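PDB 2JC5: exodeoxyribonuclease from Neisseria meningitidis, which probably cleaves the DNA backbone at abasic sites as a metal-dependent AP endonuclease of base excision repair, with possible 3'-5' exonuclease activity. Local coordinates for residues A[144-150]-A[220-226]; A[67-71]-A[105-109]; A[18-23]-A[239-245]; A[7-11]-A[244-248]. One frame throughout, in Å; residues are numbered along the deposited sequence.

Contact 1 of 4, residues A[144-150]-A[220-226]; sequences IVVCGDW and IDYQMVT
M224 O is gripped twice from the strand beside it: V146 N donates a nearly straight hydrogen bond of 2.8 Å, and the CA-H of V145 adds a weaker contact. This antiparallel pairing, with strand directions 163° apart, joins two strands in a sheet of the DNase I-like sandwich and carries groups predicted to be catalytic at its end. V146 with M224 and G148 with Y222 are hydrogen-bonded pairs; V145 with V225, C147 with Q223 and D149 with D221 are non-hydrogen-bonded ones. At one end I144 N donates to T226 OG1 over 2.9 Å, and at the other W150 N reaches I220 O.

Near that second end D149 and D221 cross at a slant on one face, D221 OD1 3.4 Å from D149 CB. D149 OD2 is hydrogen-bonded to N8 ND2, and D221 OD2 to T203 OG1 and H247 ND1. The other face carries the indole of W150, folded back over the strands with CG anti to the carbonyl carbon (chi1 -67°). The edge of the Y222 ring meets the face of its five-membered ring with planes at 65°, while Y222 OH bonds to I152 O. M224 CG packs 3.4 Å from W150 CZ2, and M224 SD sits farther off above the six-membered ring, a Met-aromatic contact. W150 NE1 is buried without any polar partner in the model, 3.8 Å from Y222 CB.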
loop_
_atom_site.group_PDB
_atom_site.type_symbol
_atom_site.label_atom_id
_atom_site.label_comp_id
_atom_site.label_asym_id
_atom_site.label_seq_id
_atom_site.Cartn_x
_atom_site.Cartn_y
_atom_site.Cartn_z
ATOM N N ILE A 144 -7.502 11.527 -4.719
ATOM C CA ILE A 144 -7.146 10.106 -4.750
ATOM C C ILE A 144 -5.949 9.808 -3.871
ATOM O O ILE A 144 -4.951 10.547 -3.887
ATOM C CB ILE A 144 -6.849 9.617 -6.186
ATOM C CG1 ILE A 144 -7.997 9.980 -7.127
ATOM C CG2 ILE A 144 -6.610 8.087 -6.191
ATOM C CD1 ILE A 144 -7.778 9.584 -8.555
ATOM N N VAL A 145 -6.063 8.733 -3.090
ATOM C CA VAL A 145 -4.944 8.182 -2.338
ATOM C C VAL A 145 -4.695 6.774 -2.856
ATOM O O VAL A 145 -5.579 5.927 -2.755
ATOM C CB VAL A 145 -5.219 8.139 -0.828
ATOM C CG1 VAL A 145 -3.977 7.624 -0.056
ATOM C CG2 VAL A 145 -5.614 9.533 -0.327
ATOM N N VAL A 146 -3.486 6.537 -3.385
ATOM C CA VAL A 146 -3.067 5.193 -3.780
ATOM C C VAL A 146 -2.177 4.650 -2.663
ATOM O O VAL A 146 -1.013 5.057 -2.531
ATOM C CB VAL A 146 -2.333 5.181 -5.143
ATOM C CG1 VAL A 146 -2.033 3.745 -5.573
ATOM C CG2 VAL A 146 -3.175 5.886 -6.215
ATOM N N CYS A 147 -2.761 3.787 -1.833
ATOM C CA CYS A 147 -2.084 3.146 -0.730
ATOM C C CYS A 147 -1.497 1.833 -1.173
ATOM O O CYS A 147 -2.144 1.074 -1.890
ATOM C CB CYS A 147 -3.059 2.789 0.378
ATOM S SG CYS A 147 -3.731 4.124 1.287
ATOM N N GLY A 148 -0.313 1.505 -0.676
ATOM C CA GLY A 148 0.055 0.117 -0.672
ATOM C C GLY A 148 1.523 -0.148 -0.612
ATOM O O GLY A 148 2.312 0.706 -0.219
ATOM N N ASP A 149 1.851 -1.373 -0.992
ATOM C CA ASP A 149 3.206 -1.867 -0.985
ATOM C C ASP A 149 3.676 -1.808 -2.423
ATOM O O ASP A 149 3.198 -2.561 -3.270
ATOM C CB ASP A 149 3.218 -3.287 -0.454
ATOM C CG ASP A 149 4.579 -3.940 -0.486
ATOM O OD1 ASP A 149 5.566 -3.322 -0.936
ATOM O OD2 ASP A 149 4.671 -5.114 -0.038
ATOM N N TRP A 150 4.539 -0.838 -2.694
ATOM C CA TRP A 150 5.021 -0.562 -4.040
ATOM C C TRP A 150 6.306 -1.311 -4.332
ATOM O O TRP A 150 6.766 -1.298 -5.470
ATOM C CB TRP A 150 5.226 0.941 -4.251
ATOM C CG TRP A 150 3.950 1.750 -4.227
ATOM C CD1 TRP A 150 3.055 1.846 -3.202
ATOM C CD2 TRP A 150 3.447 2.585 -5.271
ATOM N NE1 TRP A 150 2.019 2.681 -3.549
ATOM C CE2 TRP A 150 2.249 3.167 -4.808
ATOM C CE3 TRP A 150 3.902 2.921 -6.550
ATOM C CZ2 TRP A 150 1.496 4.033 -5.587
ATOM C CZ3 TRP A 150 3.157 3.804 -7.307
ATOM C CH2 TRP A 150 1.972 4.333 -6.827
ATOM N N ILE A 220 9.052 0.912 1.604
ATOM C CA ILE A 220 8.464 0.426 0.354
ATOM C C ILE A 220 6.936 0.559 0.312
ATOM O O ILE A 220 6.331 0.249 -0.714
ATOM C CB ILE A 220 8.919 -1.011 0.026
ATOM C CG1 ILE A 220 8.566 -1.972 1.166
ATOM C CG2 ILE A 220 10.416 -1.031 -0.298
ATOM C CD1 ILE A 220 8.824 -3.459 0.832
ATOM N N ASP A 221 6.334 1.015 1.413
ATOM C CA ASP A 221 4.900 1.272 1.498
ATOM C C ASP A 221 4.698 2.769 1.416
ATOM O O ASP A 221 5.472 3.535 2.000
ATOM C CB ASP A 221 4.351 0.716 2.801
ATOM C CG ASP A 221 4.528 -0.793 2.901
ATOM O OD1 ASP A 221 3.647 -1.535 2.391
ATOM O OD2 ASP A 221 5.540 -1.257 3.480
ATOM N N TYR A 222 3.681 3.175 0.674
ATOM C CA TYR A 222 3.430 4.588 0.387
ATOM C C TYR A 222 1.957 4.918 0.462
ATOM O O TYR A 222 1.102 4.059 0.253
ATOM C CB TYR A 222 3.834 4.961 -1.044
ATOM C CG TYR A 222 5.263 4.805 -1.438
ATOM C CD1 TYR A 222 5.793 3.553 -1.733
ATOM C CD2 TYR A 222 6.093 5.907 -1.570
ATOM C CE1 TYR A 222 7.102 3.415 -2.103
ATOM C CE2 TYR A 222 7.401 5.766 -1.959
ATOM C CZ TYR A 222 7.901 4.515 -2.239
ATOM O OH TYR A 222 9.212 4.393 -2.655
ATOM N N GLN A 223 1.679 6.196 0.672
ATOM C CA GLN A 223 0.415 6.812 0.253
ATOM C C GLN A 223 0.768 7.866 -0.783
ATOM O O GLN A 223 1.402 8.859 -0.457
ATOM C CB GLN A 223 -0.329 7.397 1.462
ATOM C CG GLN A 223 -0.778 6.310 2.440
ATOM C CD GLN A 223 -1.850 6.729 3.460
ATOM O OE1 GLN A 223 -2.593 7.699 3.286
ATOM N NE2 GLN A 223 -1.942 5.959 4.526
ATOM N N MET A 224 0.435 7.590 -2.043
ATOM C CA MET A 224 0.633 8.551 -3.127
ATOM C C MET A 224 -0.661 9.330 -3.312
ATOM O O MET A 224 -1.714 8.722 -3.459
ATOM C CB MET A 224 0.990 7.861 -4.443
ATOM C CG MET A 224 2.344 7.167 -4.436
ATOM S SD MET A 224 3.698 8.373 -4.419
ATOM C CE MET A 224 5.058 7.302 -4.891
ATOM N N VAL A 225 -0.586 10.660 -3.301
ATOM C CA VAL A 225 -1.778 11.495 -3.167
ATOM C C VAL A 225 -1.828 12.581 -4.247
ATOM O O VAL A 225 -0.797 13.127 -4.654
ATOM C CB VAL A 225 -1.812 12.123 -1.739
ATOM C CG1 VAL A 225 -3.116 12.860 -1.472
ATOM C CG2 VAL A 225 -1.611 11.037 -0.671
ATOM N N THR A 226 -3.040 12.906 -4.687
ATOM C CA THR A 226 -3.294 14.019 -5.616
ATOM C C THR A 226 -3.041 15.362 -4.918
ATOM O O THR A 226 -2.995 15.413 -3.695
ATOM C CB THR A 226 -4.722 13.921 -6.143
ATOM O OG1 THR A 226 -5.619 13.688 -5.056
ATOM C CG2 THR A 226 -4.811 12.782 -7.143
#

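Contact 2 of 4, residues A[67-71]-A[105-109]; sequences SGVAV and VISLY
V69 and Y109 meet through aliphatic carbon, V69 CG1 lying 3.5 Å from Y109 CB beside the start of the aromatic side chain. Farther out, on the ring itself, S67 OG comes to the edge in the ring plane, 3.3 Å from Y109 CD2. The two neighbours thus touch the tyrosine at its root and along its rim. Y109 is predicted to belong to the active site, and its side chain also touches E36 and D149.

S107 fills the middle of the interface. Its CB lies 3.4 Å from A70 O and 3.7 Å from V71 CG2, and its OG approaches V69 CB at 3.8 Å. The other branch of V69, CG2, rests 3.7 Å from S107 O, so the valine straddles the distance between serine and tyrosine. With chi1 at -173°, S107 points OG away from its backbone N and toward the V34 carbonyl and the Q35 side-chain amide, which satisfy it. S67 OG is likewise held from outside, by E92 O, a bond consistent with the oxygen's place at the tyrosine's edge.

The contact illustrates sheet-on-sheet packing in the DNase I-like sandwich. The strands run at 164° yet belong to different sheets, their axes no nearer than 6.6 Å. Strand 69-73 lies between strands 55-59 and 31-35, while 103-109 lies between 95-100 and 143-147, and I106 and L108 turn from the interface to helix 117-139.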
loop_
_atom_site.group_PDB
_atom_site.type_symbol
_atom_site.label_atom_id
_atom_site.label_comp_id
_atom_site.label_asym_id
_atom_site.label_seq_id
_atom_site.Cartn_x
_atom_site.Cartn_y
_atom_site.Cartn_z
ATOM N N SER A 67 -0.949 -13.338 -2.204
ATOM C CA SER A 67 -1.315 -11.987 -2.642
ATOM C C SER A 67 -2.714 -11.597 -2.143
ATOM O O SER A 67 -3.102 -12.002 -1.037
ATOM C CB SER A 67 -1.121 -11.900 -4.172
ATOM O OG SER A 67 -1.270 -10.586 -4.656
ATOM N N GLY A 68 -3.450 -10.798 -2.912
ATOM C CA GLY A 68 -4.770 -10.331 -2.495
ATOM C C GLY A 68 -4.668 -8.991 -1.778
ATOM O O GLY A 68 -3.736 -8.736 -1.009
ATOM N N VAL A 69 -5.632 -8.127 -2.056
ATOM C CA VAL A 69 -5.741 -6.834 -1.404
ATOM C C VAL A 69 -7.183 -6.562 -1.028
ATOM O O VAL A 69 -8.124 -7.174 -1.569
ATOM C CB VAL A 69 -5.225 -5.679 -2.326
ATOM C CG1 VAL A 69 -3.738 -5.849 -2.694
ATOM C CG2 VAL A 69 -6.071 -5.583 -3.574
ATOM N N ALA A 70 -7.352 -5.636 -0.091
ATOM C CA ALA A 70 -8.681 -5.218 0.326
ATOM C C ALA A 70 -8.685 -3.766 0.785
ATOM O O ALA A 70 -7.667 -3.218 1.208
ATOM C CB ALA A 70 -9.228 -6.120 1.443
ATOM N N VAL A 71 -9.873 -3.171 0.718
ATOM C CA VAL A 71 -10.131 -1.856 1.283
ATOM C C VAL A 71 -11.307 -1.985 2.239
ATOM O O VAL A 71 -12.387 -2.465 1.847
ATOM C CB VAL A 71 -10.482 -0.820 0.217
ATOM C CG1 VAL A 71 -10.846 0.517 0.876
ATOM C CG2 VAL A 71 -9.325 -0.588 -0.768
ATOM N N VAL A 105 -9.890 5.839 -2.883
ATOM C CA VAL A 105 -8.761 5.199 -2.236
ATOM C C VAL A 105 -8.522 3.829 -2.850
ATOM O O VAL A 105 -9.470 3.046 -3.045
ATOM C CB VAL A 105 -9.003 5.093 -0.733
ATOM C CG1 VAL A 105 -7.806 4.462 -0.045
ATOM C CG2 VAL A 105 -9.304 6.458 -0.152
ATOM N N ILE A 106 -7.251 3.565 -3.144
ATOM C CA ILE A 106 -6.812 2.322 -3.740
ATOM C C ILE A 106 -5.959 1.557 -2.753
ATOM O O ILE A 106 -5.246 2.148 -1.928
ATOM C CB ILE A 106 -6.017 2.592 -5.024
ATOM C CG1 ILE A 106 -6.987 3.039 -6.120
ATOM C CG2 ILE A 106 -5.187 1.371 -5.465
ATOM C CD1 ILE A 106 -6.429 4.025 -7.078
ATOM N N SER A 107 -6.088 0.236 -2.801
ATOM C CA SER A 107 -5.137 -0.658 -2.161
ATOM C C SER A 107 -4.402 -1.406 -3.281
ATOM O O SER A 107 -5.044 -2.071 -4.097
ATOM C CB SER A 107 -5.824 -1.652 -1.252
ATOM O OG SER A 107 -4.807 -2.373 -0.557
ATOM N N LEU A 108 -3.068 -1.281 -3.286
ATOM C CA LEU A 108 -2.198 -1.767 -4.343
ATOM C C LEU A 108 -1.124 -2.669 -3.772
ATOM O O LEU A 108 -0.474 -2.300 -2.811
ATOM C CB LEU A 108 -1.498 -0.574 -5.004
ATOM C CG LEU A 108 -0.396 -0.904 -6.024
ATOM C CD1 LEU A 108 -0.960 -1.495 -7.296
ATOM C CD2 LEU A 108 0.443 0.337 -6.353
ATOM N N TYR A 109 -0.923 -3.832 -4.385
ATOM C CA TYR A 109 0.175 -4.716 -4.039
ATOM C C TYR A 109 0.992 -4.936 -5.302
ATOM O O TYR A 109 0.635 -5.749 -6.167
ATOM C CB TYR A 109 -0.329 -6.029 -3.468
ATOM C CG TYR A 109 0.744 -6.983 -2.998
ATOM C CD1 TYR A 109 1.921 -6.533 -2.411
ATOM C CD2 TYR A 109 0.576 -8.332 -3.145
ATOM C CE1 TYR A 109 2.871 -7.401 -1.978
ATOM C CE2 TYR A 109 1.534 -9.213 -2.727
ATOM C CZ TYR A 109 2.680 -8.752 -2.142
ATOM O OH TYR A 109 3.642 -9.648 -1.720
#

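Contact 3 of 4, residues A[18-23]-A[239-245]; sequences KGFYEY and YKDEKFS
K18 and F244 bring the two backbones closest, their CA atoms 5.3 Å apart, where G19 is the N-cap of helix 20-26 and the irregular loop 239-245 runs alongside it. F244 pushes its ring into this corner: CD1 lies 3.4 Å from K18 O, near the ring plane. F20 CA packs over a face of the same ring, and the F20 ring directs its edge there in a T-shaped pair with planes at 75°. Beyond it, F244 CZ touches Y23 CB at 3.5 Å.

With CG anti to the backbone N (chi1 176°), Y23 carries its ring out to Y239 in an offset stack, centroids 4.5 Å apart and Y23 CE1 over the middle of the Y239 ring. Y239 OH donates a short bond of 2.6 Å to the anti lone pair of E242 OE2, which, with the waters on OE1, would restrain the carboxylate's rotation. Those two waters also donate to K18 O and G19 O, bridging the segments.

Inward, F20 rests on A7, V32 and V34 of strands 2-8 and 31-35, while Y23 touches I5 and P249. The aromatic cluster thus lies between helix 20-26, those strands and the loop linking strands 233-238 and 250-254.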
loop_
_atom_site.group_PDB
_atom_site.type_symbol
_atom_site.label_atom_id
_atom_site.label_comp_id
_atom_site.label_asym_id
_atom_site.label_seq_id
_atom_site.Cartn_x
_atom_site.Cartn_y
_atom_site.Cartn_z
ATOM N N LYS A 18 -2.051 -11.867 15.599
ATOM C CA LYS A 18 -1.101 -10.940 16.210
ATOM C C LYS A 18 -1.716 -9.616 16.649
ATOM O O LYS A 18 -0.998 -8.709 17.058
ATOM C CB LYS A 18 0.048 -10.650 15.244
ATOM C CG LYS A 18 0.903 -11.835 14.902
ATOM C CD LYS A 18 1.922 -11.475 13.830
ATOM C CE LYS A 18 2.692 -12.668 13.323
ATOM N NZ LYS A 18 3.485 -13.344 14.357
ATOM N N GLY A 19 -3.035 -9.500 16.589
ATOM C CA GLY A 19 -3.739 -8.333 17.125
ATOM C C GLY A 19 -4.179 -7.319 16.097
ATOM O O GLY A 19 -4.658 -6.250 16.455
ATOM N N PHE A 20 -4.027 -7.637 14.813
ATOM C CA PHE A 20 -4.355 -6.658 13.797
ATOM C C PHE A 20 -5.836 -6.312 13.806
ATOM O O PHE A 20 -6.203 -5.159 13.559
ATOM C CB PHE A 20 -3.901 -7.114 12.402
ATOM C CG PHE A 20 -4.058 -6.050 11.349
ATOM C CD1 PHE A 20 -3.217 -4.951 11.333
ATOM C CD2 PHE A 20 -5.059 -6.122 10.410
ATOM C CE1 PHE A 20 -3.376 -3.944 10.384
ATOM C CE2 PHE A 20 -5.229 -5.121 9.464
ATOM C CZ PHE A 20 -4.369 -4.033 9.456
ATOM N N TYR A 21 -6.699 -7.287 14.091
ATOM C CA TYR A 21 -8.133 -7.014 14.094
ATOM C C TYR A 21 -8.475 -5.920 15.119
ATOM O O TYR A 21 -9.217 -4.976 14.827
ATOM C CB TYR A 21 -8.922 -8.277 14.416
ATOM C CG TYR A 21 -10.410 -8.060 14.411
ATOM C CD1 TYR A 21 -11.069 -7.799 13.233
ATOM C CD2 TYR A 21 -11.168 -8.143 15.588
ATOM C CE1 TYR A 21 -12.425 -7.618 13.198
ATOM C CE2 TYR A 21 -12.540 -7.959 15.555
ATOM C CZ TYR A 21 -13.160 -7.684 14.351
ATOM O OH TYR A 21 -14.542 -7.504 14.270
ATOM N N GLU A 22 -7.934 -6.046 16.329
ATOM C CA GLU A 22 -8.227 -5.090 17.375
ATOM C C GLU A 22 -7.679 -3.719 17.006
ATOM O O GLU A 22 -8.316 -2.693 17.250
ATOM C CB GLU A 22 -7.652 -5.569 18.704
ATOM C CG GLU A 22 -8.384 -6.774 19.295
ATOM C CD GLU A 22 -7.948 -8.132 18.733
ATOM O OE1 GLU A 22 -7.056 -8.191 17.880
ATOM O OE2 GLU A 22 -8.493 -9.173 19.172
ATOM N N TYR A 23 -6.517 -3.713 16.363
ATOM C CA TYR A 23 -5.902 -2.480 15.899
ATOM C C TYR A 23 -6.754 -1.741 14.870
ATOM O O TYR A 23 -6.786 -0.515 14.864
ATOM C CB TYR A 23 -4.523 -2.791 15.305
ATOM C CG TYR A 23 -3.823 -1.593 14.697
ATOM C CD1 TYR A 23 -3.304 -0.595 15.495
ATOM C CD2 TYR A 23 -3.670 -1.480 13.322
ATOM C CE1 TYR A 23 -2.685 0.519 14.941
ATOM C CE2 TYR A 23 -3.048 -0.389 12.758
ATOM C CZ TYR A 23 -2.555 0.604 13.564
ATOM O OH TYR A 23 -1.916 1.691 12.987
ATOM N N TYR A 239 3.359 2.892 12.403
ATOM C CA TYR A 239 2.940 2.332 13.676
ATOM C C TYR A 239 3.786 1.116 14.045
ATOM O O TYR A 239 3.821 0.119 13.305
ATOM C CB TYR A 239 1.461 1.931 13.649
ATOM C CG TYR A 239 0.987 1.355 14.965
ATOM C CD1 TYR A 239 0.761 2.173 16.068
ATOM C CD2 TYR A 239 0.787 -0.000 15.110
ATOM C CE1 TYR A 239 0.331 1.653 17.260
ATOM C CE2 TYR A 239 0.343 -0.537 16.312
ATOM C CZ TYR A 239 0.117 0.294 17.379
ATOM O OH TYR A 239 -0.312 -0.197 18.588
ATOM N N LYS A 240 4.484 1.218 15.181
ATOM C CA LYS A 240 5.411 0.204 15.625
ATOM C C LYS A 240 5.218 -0.236 17.074
ATOM O O LYS A 240 6.030 -0.993 17.586
ATOM C CB LYS A 240 6.858 0.669 15.365
ATOM C CG LYS A 240 7.171 0.724 13.867
ATOM C CD LYS A 240 8.358 1.570 13.510
ATOM C CE LYS A 240 9.632 0.897 13.860
ATOM N NZ LYS A 240 10.766 1.800 13.469
ATOM N N ASP A 241 4.126 0.169 17.712
ATOM C CA ASP A 241 3.925 -0.192 19.124
ATOM C C ASP A 241 3.580 -1.669 19.264
ATOM O O ASP A 241 3.819 -2.259 20.305
ATOM C CB ASP A 241 2.821 0.648 19.779
ATOM C CG ASP A 241 3.167 2.122 19.877
ATOM O OD1 ASP A 241 4.343 2.488 19.701
ATOM O OD2 ASP A 241 2.250 2.932 20.142
ATOM N N GLU A 242 3.009 -2.249 18.210
ATOM C CA GLU A 242 2.767 -3.678 18.098
ATOM C C GLU A 242 3.274 -4.108 16.737
ATOM O O GLU A 242 3.403 -3.274 15.844
ATOM C CB GLU A 242 1.279 -4.008 18.174
ATOM C CG GLU A 242 0.526 -3.473 19.376
ATOM C CD GLU A 242 -0.964 -3.528 19.116
ATOM O OE1 GLU A 242 -1.539 -4.620 19.261
ATOM O OE2 GLU A 242 -1.546 -2.496 18.696
ATOM N N LYS A 243 3.525 -5.403 16.588
ATOM C CA LYS A 243 4.049 -5.986 15.358
ATOM C C LYS A 243 3.075 -7.029 14.838
ATOM O O LYS A 243 2.811 -8.034 15.523
ATOM C CB LYS A 243 5.413 -6.615 15.634
ATOM C CG LYS A 243 6.133 -7.146 14.407
ATOM C CD LYS A 243 6.638 -6.019 13.555
ATOM C CE LYS A 243 7.782 -6.439 12.616
ATOM N NZ LYS A 243 7.726 -5.559 11.438
ATOM N N PHE A 244 2.537 -6.781 13.637
ATOM C CA PHE A 244 1.494 -7.613 13.031
ATOM C C PHE A 244 1.948 -8.362 11.803
ATOM O O PHE A 244 1.213 -9.210 11.290
ATOM C CB PHE A 244 0.333 -6.732 12.552
ATOM C CG PHE A 244 -0.186 -5.779 13.583
ATOM C CD1 PHE A 244 -0.683 -6.240 14.779
ATOM C CD2 PHE A 244 -0.230 -4.421 13.340
ATOM C CE1 PHE A 244 -1.199 -5.355 15.719
ATOM C CE2 PHE A 244 -0.728 -3.546 14.286
ATOM C CZ PHE A 244 -1.217 -4.024 15.482
ATOM N N SER A 245 3.141 -8.036 11.320
ATOM C CA SER A 245 3.533 -8.345 9.974
ATOM C C SER A 245 5.014 -8.000 9.850
ATOM O O SER A 245 5.566 -7.355 10.754
ATOM C CB SER A 245 2.721 -7.467 9.004
ATOM O OG SER A 245 3.211 -7.506 7.689
HETATM O O HOH W 1 -0.376 -7.043 19.604
HETATM O O HOH W 2 -4.081 -5.079 18.943
#

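Contact 4 of 4, residues A[7-11]-A[244-248]; sequences ANVNG and FSDHA. With MG (magnesium ion), chain B.
N8 lays its side chain flat over the imidazole of H247, CB sitting 3.5 Å above the ring centre and the amide plane only 8° from the ring plane. This stack lies in the active site of the DNase I-like fold, where the end of strand 2-8 and the residues after it meet the loop before strand 250-254. N8 is predicted to bind a metal, H247 to accept a proton and to contact DNA and metal, and each is held by an aspartate: N8 ND2 is hydrogen-bonded to D149 OD2, H247 ND1 to D221 OD2.

Two turns shape the backbones. N8 OD1 accepts from N10 N, an Asx turn; S245 OG accepts from H247 N, an ST turn. The serine hydroxyl also ties the segments together, donating to N8 O across 2.6 Å with OG anti to its backbone N (chi1 168°).

Beyond the first turn N10 reaches magnesium, which N10 OD1 binds at 2.3 Å. Four waters and E36 complete the coordination. D246 is a metal ligand in another structure of this protein, but here its carboxylate acts through water: OD2, 4.0 Å from the magnesium, accepts from one metal-bound water and from W204 NE1. The metal probably makes its waters stronger donors. Another of them spends both protons, one on N8 OD1 at 2.9 Å and one on D246 OD1 at 2.7 Å.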
loop_
_atom_site.group_PDB
_atom_site.type_symbol
_atom_site.label_atom_id
_atom_site.label_comp_id
_atom_site.label_asym_id
_atom_site.label_seq_id
_atom_site.Cartn_x
_atom_site.Cartn_y
_atom_site.Cartn_z
ATOM N N ALA A 7 -1.507 -1.115 5.157
ATOM C CA ALA A 7 -0.766 -2.174 5.829
ATOM C C ALA A 7 -0.667 -3.410 4.964
ATOM O O ALA A 7 -1.679 -4.018 4.598
ATOM C CB ALA A 7 -1.409 -2.513 7.178
ATOM N N ASN A 8 0.560 -3.795 4.652
ATOM C CA ASN A 8 0.809 -5.128 4.123
ATOM C C ASN A 8 0.857 -6.062 5.311
ATOM O O ASN A 8 1.736 -5.942 6.186
ATOM C CB ASN A 8 2.092 -5.168 3.286
ATOM C CG ASN A 8 2.433 -6.574 2.823
ATOM O OD1 ASN A 8 2.201 -7.558 3.558
ATOM N ND2 ASN A 8 2.983 -6.692 1.619
ATOM N N VAL A 9 -0.169 -6.913 5.395
ATOM C CA VAL A 9 -0.407 -7.731 6.587
ATOM C C VAL A 9 0.309 -9.072 6.594
ATOM O O VAL A 9 0.251 -9.798 7.590
ATOM C CB VAL A 9 -1.920 -7.909 6.872
ATOM C CG1 VAL A 9 -2.552 -6.528 7.187
ATOM C CG2 VAL A 9 -2.647 -8.633 5.694
ATOM N N ASN A 10 1.011 -9.392 5.501
ATOM C CA ASN A 10 1.768 -10.640 5.430
ATOM C C ASN A 10 0.905 -11.838 5.830
ATOM O O ASN A 10 1.298 -12.659 6.648
ATOM C CB ASN A 10 3.017 -10.539 6.318
ATOM C CG ASN A 10 4.057 -11.596 6.000
ATOM O OD1 ASN A 10 4.248 -11.975 4.838
ATOM N ND2 ASN A 10 4.764 -12.050 7.031
ATOM N N GLY A 11 -0.276 -11.915 5.232
ATOM C CA GLY A 11 -1.241 -12.946 5.544
ATOM C C GLY A 11 -2.236 -12.452 6.561
ATOM O O GLY A 11 -1.887 -12.266 7.736
ATOM N N PHE A 244 2.537 -6.781 13.637
ATOM C CA PHE A 244 1.494 -7.613 13.031
ATOM C C PHE A 244 1.948 -8.362 11.803
ATOM O O PHE A 244 1.213 -9.210 11.290
ATOM C CB PHE A 244 0.333 -6.732 12.552
ATOM C CG PHE A 244 -0.186 -5.779 13.583
ATOM C CD1 PHE A 244 -0.683 -6.240 14.779
ATOM C CD2 PHE A 244 -0.230 -4.421 13.340
ATOM C CE1 PHE A 244 -1.199 -5.355 15.719
ATOM C CE2 PHE A 244 -0.728 -3.546 14.286
ATOM C CZ PHE A 244 -1.217 -4.024 15.482
ATOM N N SER A 245 3.141 -8.036 11.320
ATOM C CA SER A 245 3.533 -8.345 9.974
ATOM C C SER A 245 5.014 -8.000 9.850
ATOM O O SER A 245 5.566 -7.355 10.754
ATOM C CB SER A 245 2.721 -7.467 9.004
ATOM O OG SER A 245 3.211 -7.506 7.689
ATOM N N ASP A 246 5.637 -8.381 8.741
ATOM C CA ASP A 246 6.996 -7.891 8.441
ATOM C C ASP A 246 7.005 -6.426 8.018
ATOM O O ASP A 246 8.055 -5.797 8.072
ATOM C CB ASP A 246 7.768 -8.775 7.439
ATOM C CG ASP A 246 7.028 -9.051 6.168
ATOM O OD1 ASP A 246 5.823 -8.765 6.059
ATOM O OD2 ASP A 246 7.701 -9.583 5.273
ATOM N N HIS A 247 5.837 -5.887 7.654
ATOM C CA HIS A 247 5.680 -4.456 7.436
ATOM C C HIS A 247 5.042 -3.820 8.655
ATOM O O HIS A 247 4.400 -4.507 9.461
ATOM C CB HIS A 247 4.738 -4.163 6.275
ATOM C CG HIS A 247 5.197 -4.682 4.951
ATOM N ND1 HIS A 247 5.605 -3.858 3.916
ATOM C CD2 HIS A 247 5.329 -5.948 4.494
ATOM C CE1 HIS A 247 5.938 -4.601 2.874
ATOM N NE2 HIS A 247 5.777 -5.872 3.195
ATOM N N ALA A 248 5.229 -2.505 8.780
ATOM C CA ALA A 248 4.494 -1.688 9.756
ATOM C C ALA A 248 3.392 -0.888 9.053
ATOM O O ALA A 248 3.593 -0.412 7.932
ATOM C CB ALA A 248 5.455 -0.734 10.474
HETATM MG MG MG B . 4.760 -10.846 2.886
HETATM O O HOH W 3 1.311 -3.981 8.482
HETATM O O HOH W 4 2.583 -1.766 5.389
HETATM O O HOH W 5 4.515 -9.209 3.775
HETATM O O HOH W 6 1.324 -11.381 9.692
HETATM O O HOH W 7 6.763 -10.837 3.191
HETATM O O HOH W 8 4.961 -12.504 2.103
HETATM O O HOH W 9 5.245 -9.905 1.401
#

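In the fold
Along the chain, contact 2 closes before contact 1 opens, and both are nested inside the long loops closed by contacts 3 and 4, whose second segments overlap at F244 and S245. Contacts 1 and 2, with centres about 10 Å apart, share the sheet in which strands 103-109 and 143-147 are parallel neighbours; contact 2 joins that sheet to the one containing strand 2-8. Contact 4 lies about 15 Å from contact 1 and 13 Å from contact 2, touching both, so residues remote in sequence converge on the metal site. Contact 3, centred about 8 Å from contact 4, holds the same final loop farther from the chain's centre.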